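Nucleoid-associated protein HP_0035 (Helicobacter pylori, PDB 3F42) probably binds DNA as a homodimer of the YbaB/EbfC family and alters its conformation, perhaps organising the nucleoid and regulating gene expression. Local coordinates at the interface of chains A and B. Numbering follows the deposited sequence. Chains: chain A/B, protein HP0035.

The interface of chains A and B. Residues chain A 19, 22, 26, 88-89, 92; chain B 5, 8, 12.
The ring of B:Phe5 is clasped on both faces by chain A. On one face the A:Phe19 ring is stacked almost parallel, centroids 4.1 Å apart and planes 15° from each other, with CE1 over the middle of the B:Phe5 ring. On the opposite face the methyl CD2 of A:Leu88 lies over the centre, 3.7 Å from the centroid, in a CH-pi contact. A:Ala89 CA sits in plane at the ring edge, 3.8 Å from B:Phe5 CD1. The two phenylalanines meet tip to tip; B:Phe5 has CG anti to its backbone N (chi1 -153°), which carries its ring from the start of helix 5-27 of chain B into the groove between helices 5-27 and 63-93 of chain A. Two further side chains crowd the far rim, both crossing B:Phe5 at about a right angle: A:Leu22 brings CB to 3.6 Å from CZ, and the selenium of selenomethionine A:Met92 lies 3.9 Å from CE1. A:Asn26 adds a marginal touch through ND2, its amide plane steeply turned from the ring. Beside this clasp, B:Leu8 rests CD2 on the backbone of A:Ala89, and one turn further along the same helix B:Leu12 reaches A:Phe19 CB with CD1. No polar bond crosses this patch; apolar surfaces hold it, and B:Phe5 buries the largest share, 82 Å² of 194 Å². By the two-fold symmetry of the homodimer, A:Phe5 enters the equivalent groove of chain B. The backbone carbonyl of B:Phe5 also faces the edge of the A:Phe19 ring, with O in the ring plane and 3.3 Å from CZ.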
loop_
_atom_site.group_PDB
_atom_site.type_symbol
_atom_site.label_atom_id
_atom_site.label_comp_id
_atom_site.label_asym_id
_atom_site.label_seq_id
_atom_site.Cartn_x
_atom_site.Cartn_y
_atom_site.Cartn_z
ATOM N N PHE A 19 -7.813 -2.779 2.439
ATOM C CA PHE A 19 -7.600 -4.092 1.849
ATOM C C PHE A 19 -7.719 -5.186 2.942
ATOM O O PHE A 19 -8.390 -6.222 2.745
ATOM C CB PHE A 19 -6.229 -4.156 1.169
ATOM C CG PHE A 19 -5.990 -5.419 0.428
ATOM C CD1 PHE A 19 -6.310 -5.505 -0.920
ATOM C CD2 PHE A 19 -5.532 -6.553 1.080
ATOM C CE1 PHE A 19 -6.133 -6.684 -1.620
ATOM C CE2 PHE A 19 -5.361 -7.763 0.390
ATOM C CZ PHE A 19 -5.659 -7.841 -0.955
ATOM N N LEU A 22 -11.331 -5.676 4.124
ATOM C CA LEU A 22 -12.044 -6.446 3.122
ATOM C C LEU A 22 -11.674 -7.908 3.103
ATOM O O LEU A 22 -12.570 -8.755 2.905
ATOM C CB LEU A 22 -11.901 -5.840 1.727
ATOM C CG LEU A 22 -12.589 -4.478 1.535
ATOM C CD1 LEU A 22 -12.159 -3.886 0.196
ATOM C CD2 LEU A 22 -14.108 -4.607 1.604
ATOM N N ASN A 26 -14.075 -11.047 3.475
ATOM C CA ASN A 26 -14.099 -12.117 2.477
ATOM C C ASN A 26 -13.939 -13.485 3.145
ATOM O O ASN A 26 -14.610 -14.448 2.758
ATOM C CB ASN A 26 -12.971 -11.965 1.467
ATOM C CG ASN A 26 -13.192 -10.829 0.523
ATOM O OD1 ASN A 26 -14.336 -10.439 0.246
ATOM N ND2 ASN A 26 -12.091 -10.264 0.017
ATOM N N LEU A 88 -14.122 -6.886 -6.602
ATOM C CA LEU A 88 -13.694 -6.155 -5.443
ATOM C C LEU A 88 -12.448 -5.296 -5.670
ATOM O O LEU A 88 -12.374 -4.176 -5.151
ATOM C CB LEU A 88 -13.461 -7.140 -4.294
ATOM C CG LEU A 88 -13.386 -6.540 -2.894
ATOM C CD1 LEU A 88 -14.672 -5.823 -2.550
ATOM C CD2 LEU A 88 -13.109 -7.717 -1.931
ATOM N N ALA A 89 -11.482 -5.789 -6.449
ATOM C CA ALA A 89 -10.301 -4.985 -6.798
ATOM C C ALA A 89 -10.728 -3.727 -7.547
ATOM O O ALA A 89 -10.304 -2.613 -7.218
ATOM C CB ALA A 89 -9.334 -5.779 -7.656
HETATM N N MSE A 92 -12.926 -1.414 -5.120
HETATM C CA MSE A 92 -12.180 -0.772 -4.053
HETATM C C MSE A 92 -11.471 0.478 -4.604
HETATM O O MSE A 92 -11.558 1.575 -4.017
HETATM C CB MSE A 92 -11.167 -1.728 -3.417
HETATM C CG MSE A 92 -10.398 -1.017 -2.372
HETATM SE SE MSE A 92 -9.087 -2.069 -1.491
HETATM C CE MSE A 92 -7.669 -0.712 -1.467
ATOM N N PHE B 5 -8.158 -9.323 -6.603
ATOM C CA PHE B 5 -7.890 -8.692 -5.287
ATOM C C PHE B 5 -6.527 -9.152 -4.799
ATOM O O PHE B 5 -5.787 -8.381 -4.196
ATOM C CB PHE B 5 -8.979 -9.091 -4.293
ATOM C CG PHE B 5 -9.201 -8.086 -3.186
ATOM C CD1 PHE B 5 -9.469 -6.741 -3.476
ATOM C CD2 PHE B 5 -9.186 -8.489 -1.869
ATOM C CE1 PHE B 5 -9.684 -5.828 -2.450
ATOM C CE2 PHE B 5 -9.383 -7.567 -0.817
ATOM C CZ PHE B 5 -9.643 -6.234 -1.113
ATOM N N LEU B 8 -3.935 -7.073 -6.474
ATOM C CA LEU B 8 -3.935 -5.728 -5.904
ATOM C C LEU B 8 -3.203 -5.694 -4.571
ATOM O O LEU B 8 -2.439 -4.761 -4.309
ATOM C CB LEU B 8 -5.366 -5.193 -5.740
ATOM C CG LEU B 8 -5.580 -3.859 -4.998
ATOM C CD1 LEU B 8 -4.779 -2.738 -5.692
ATOM C CD2 LEU B 8 -7.101 -3.491 -4.927
ATOM N N LEU B 12 0.073 -3.490 -3.693
ATOM C CA LEU B 12 0.107 -2.579 -2.544
ATOM C C LEU B 12 1.304 -2.910 -1.652
ATOM O O LEU B 12 2.028 -1.997 -1.197
ATOM C CB LEU B 12 -1.178 -2.643 -1.725
ATOM C CG LEU B 12 -2.432 -2.016 -2.345
ATOM C CD1 LEU B 12 -3.678 -2.197 -1.424
ATOM C CD2 LEU B 12 -2.258 -0.530 -2.664
#